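Local coordinates for DegV family protein (Thermus thermophilus, PDB 2DT8) that binds fatty acid and zinc, as a lipid-binding member of the DegV family, at residues 130-135 and 140-145. Residues are numbered along the deposited sequence; the frame is centred on the assembly and turned at random.
Sequences KELLEE and EAVLAE
L132 and L133 meet V142 and E145 in an apolar contact between two consecutive antiparallel helices, 120-135 and 139-151, where the chain turns back on itself beside the sheet that holds strands 3-8 and 82-87. The axes of the two short segments come within 9.8 Å and run nearly antiparallel, at 161°, and no hydrogen bond joins the two segments. V142 supplies the middle of the contact with one methyl: CG2 lies 3.7 Å from L133 CD2 and 3.9 Å from L132 CB, so it sits against two successive leucines of the facing helix. At chi1 174° CG1 stands anti to the backbone N and CG2 anti to the carbonyl carbon, and it is CG2 that faces the leucines; the L133 side chain lies roughly perpendicular to that of V142. One turn further along helix 139-151, at E145, L132 CD1 rests on the aliphatic part of the glutamate, 3.7 Å from E145 CG. A kink at the second torsion (chi2 71°) turns the E145 chain, and OE2 forms salt bridges with R148 of its own helix and with R128, one turn before L132 on the facing helix. A glutamate thus lends its methylenes to the apolar seam while its acid end is paired. On the sheet side of the contact, L133 touches I3 and L5 of strand 3-8, and V142 touches L84 of strand 82-87, tying both helices to neighbouring parallel strands. The arrangement is a helical hairpin with a short connection, packed on a face of the sheet as in an alpha/beta fold.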
ATOM      1  N   LYS A 130      13.535  -5.252   6.199  1.00  4.57           N
ATOM      2  CA  LYS A 130      14.024  -6.625   6.275  1.00  4.95           C
ATOM      3  C   LYS A 130      15.437  -6.745   5.704  1.00  6.12           C
ATOM      4  O   LYS A 130      16.295  -7.411   6.282  1.00  7.63           O
ATOM      5  CB  LYS A 130      13.089  -7.557   5.503  1.00  7.48           C
ATOM      6  CG  LYS A 130      13.715  -8.909   5.221  1.00 14.63           C
ATOM      7  CD  LYS A 130      13.509  -9.906   6.353  1.00 22.86           C
ATOM      8  CE  LYS A 130      13.543  -9.276   7.733  1.00 24.98           C
ATOM      9  NZ  LYS A 130      13.264 -10.300   8.774  1.00 30.90           N
ATOM     10  N   GLU A 131      15.654  -6.118   4.555  1.00  6.07           N
ATOM     11  CA  GLU A 131      16.953  -6.119   3.889  1.00  6.17           C
ATOM     12  C   GLU A 131      18.027  -5.624   4.863  1.00  7.95           C
ATOM     13  O   GLU A 131      19.085  -6.247   5.025  1.00  9.43           O
ATOM     14  CB  GLU A 131      16.882  -5.217   2.654  1.00  7.28           C
ATOM     15  CG  GLU A 131      18.193  -5.062   1.902  1.00  8.78           C
ATOM     16  CD  GLU A 131      18.030  -4.249   0.643  1.00 12.64           C
ATOM     17  OE1 GLU A 131      17.307  -3.227   0.675  1.00  9.77           O
ATOM     18  OE2 GLU A 131      18.633  -4.627  -0.383  1.00 18.59           O
ATOM     19  N   LEU A 132      17.745  -4.517   5.536  1.00  6.54           N
ATOM     20  CA  LEU A 132      18.704  -3.963   6.483  1.00  7.45           C
ATOM     21  C   LEU A 132      18.863  -4.820   7.734  1.00  7.41           C
ATOM     22  O   LEU A 132      19.983  -5.035   8.208  1.00  6.62           O
ATOM     23  CB  LEU A 132      18.297  -2.536   6.864  1.00  7.51           C
ATOM     24  CG  LEU A 132      18.332  -1.548   5.690  1.00 10.07           C
ATOM     25  CD1 LEU A 132      17.812  -0.194   6.144  1.00 12.23           C
ATOM     26  CD2 LEU A 132      19.759  -1.418   5.162  1.00 12.83           C
ATOM     27  N   LEU A 133      17.750  -5.302   8.277  1.00  6.18           N
ATOM     28  CA  LEU A 133      17.797  -6.141   9.468  1.00  7.23           C
ATOM     29  C   LEU A 133      18.559  -7.443   9.222  1.00  8.72           C
ATOM     30  O   LEU A 133      19.326  -7.880  10.086  1.00  8.86           O
ATOM     31  CB  LEU A 133      16.380  -6.454   9.966  1.00  7.28           C
ATOM     32  CG  LEU A 133      15.613  -5.251  10.515  1.00  8.53           C
ATOM     33  CD1 LEU A 133      14.163  -5.640  10.731  1.00 11.84           C
ATOM     34  CD2 LEU A 133      16.256  -4.775  11.818  1.00  9.20           C
ATOM     35  N   GLU A 134      18.351  -8.053   8.044  1.00  7.70           N
ATOM     36  CA  GLU A 134      19.074  -9.297   7.746  1.00  8.24           C
ATOM     37  C   GLU A 134      20.584  -9.073   7.610  1.00 11.64           C
ATOM     38  O   GLU A 134      21.376  -9.991   7.849  1.00 13.70           O
ATOM     39  CB  GLU A 134      18.532  -9.953   6.475  1.00 14.31           C
ATOM     40  CG  GLU A 134      17.106 -10.440   6.615  1.00 21.83           C
ATOM     41  CD  GLU A 134      16.694 -11.387   5.504  1.00 28.47           C
ATOM     42  OE1 GLU A 134      16.890 -11.038   4.319  1.00 27.89           O
ATOM     43  OE2 GLU A 134      16.166 -12.474   5.820  1.00 32.61           O
ATOM     44  N   GLU A 135      21.037  -7.949   7.231  1.00 10.56           N
ATOM     45  CA  GLU A 135      22.458  -7.588   7.168  1.00 14.15           C
ATOM     46  C   GLU A 135      22.996  -7.397   8.587  1.00 14.31           C
ATOM     47  O   GLU A 135      24.188  -7.502   8.846  1.00 15.78           O
ATOM     48  CB  GLU A 135      22.666  -6.275   6.413  1.00 16.97           C
ATOM     49  CG  GLU A 135      22.472  -6.318   4.912  1.00 23.16           C
ATOM     50  CD  GLU A 135      22.257  -4.927   4.333  1.00 32.38           C
ATOM     51  OE1 GLU A 135      22.869  -3.966   4.849  1.00 38.41           O
ATOM     52  OE2 GLU A 135      21.484  -4.791   3.362  1.00 35.96           O
ATOM     53  N   GLU A 140      17.552   1.477  15.424  1.00  8.74           N
ATOM     54  CA  GLU A 140      17.726   2.871  15.067  1.00  9.30           C
ATOM     55  C   GLU A 140      18.076   3.191  13.619  1.00  6.39           C
ATOM     56  O   GLU A 140      17.528   4.105  13.017  1.00  7.98           O
ATOM     57  CB  GLU A 140      18.691   3.487  16.063  1.00 13.92           C
ATOM     58  CG  GLU A 140      18.041   3.963  17.361  1.00 26.28           C
ATOM     59  CD  GLU A 140      16.937   5.005  17.158  1.00 31.21           C
ATOM     60  OE1 GLU A 140      17.182   6.075  16.553  1.00 36.83           O
ATOM     61  OE2 GLU A 140      15.801   4.740  17.601  1.00 35.15           O
ATOM     62  N   ALA A 141      19.022   2.383  13.107  1.00  5.61           N
ATOM     63  CA  ALA A 141      19.447   2.631  11.742  1.00  5.47           C
ATOM     64  C   ALA A 141      18.252   2.389  10.832  1.00  5.27           C
ATOM     65  O   ALA A 141      18.025   3.137   9.875  1.00  5.91           O
ATOM     66  CB  ALA A 141      20.585   1.680  11.412  1.00  6.96           C
ATOM     67  N   VAL A 142      17.505   1.325  11.113  1.00  5.35           N
ATOM     68  CA  VAL A 142      16.355   0.980  10.298  1.00  6.26           C
ATOM     69  C   VAL A 142      15.247   2.031  10.413  1.00  5.50           C
ATOM     70  O   VAL A 142      14.653   2.418   9.403  1.00  5.21           O
ATOM     71  CB  VAL A 142      15.828  -0.420  10.691  1.00  5.33           C
ATOM     72  CG1 VAL A 142      14.530  -0.739   9.951  1.00  7.63           C
ATOM     73  CG2 VAL A 142      16.882  -1.461  10.340  1.00  8.47           C
ATOM     74  N   LEU A 143      14.982   2.507  11.628  1.00  5.30           N
ATOM     75  CA  LEU A 143      13.943   3.526  11.799  1.00  4.14           C
ATOM     76  C   LEU A 143      14.348   4.817  11.102  1.00  6.13           C
ATOM     77  O   LEU A 143      13.502   5.533  10.581  1.00  5.09           O
ATOM     78  CB  LEU A 143      13.663   3.806  13.284  1.00  6.03           C
ATOM     79  CG  LEU A 143      12.974   2.676  14.063  1.00  6.82           C
ATOM     80  CD1 LEU A 143      12.953   2.999  15.545  1.00  7.86           C
ATOM     81  CD2 LEU A 143      11.552   2.477  13.543  1.00  7.48           C
ATOM     82  N   ALA A 144      15.646   5.112  11.073  1.00  5.16           N
ATOM     83  CA  ALA A 144      16.100   6.319  10.403  1.00  5.23           C
ATOM     84  C   ALA A 144      15.861   6.197   8.898  1.00  4.58           C
ATOM     85  O   ALA A 144      15.451   7.158   8.242  1.00  6.09           O
ATOM     86  CB  ALA A 144      17.591   6.561  10.697  1.00  5.61           C
ATOM     87  N   GLU A 145      16.139   5.011   8.357  1.00  5.79           N
ATOM     88  CA  GLU A 145      15.928   4.774   6.934  1.00  6.97           C
ATOM     89  C   GLU A 145      14.432   4.820   6.608  1.00  7.17           C
ATOM     90  O   GLU A 145      14.034   5.363   5.574  1.00  7.71           O
ATOM     91  CB  GLU A 145      16.525   3.423   6.525  1.00  6.47           C
ATOM     92  CG  GLU A 145      16.177   2.975   5.097  1.00  7.29           C
ATOM     93  CD  GLU A 145      16.852   3.784   3.994  1.00  9.78           C
ATOM     94  OE1 GLU A 145      17.438   4.852   4.279  1.00  9.69           O
ATOM     95  OE2 GLU A 145      16.785   3.348   2.818  1.00  8.10           O
TER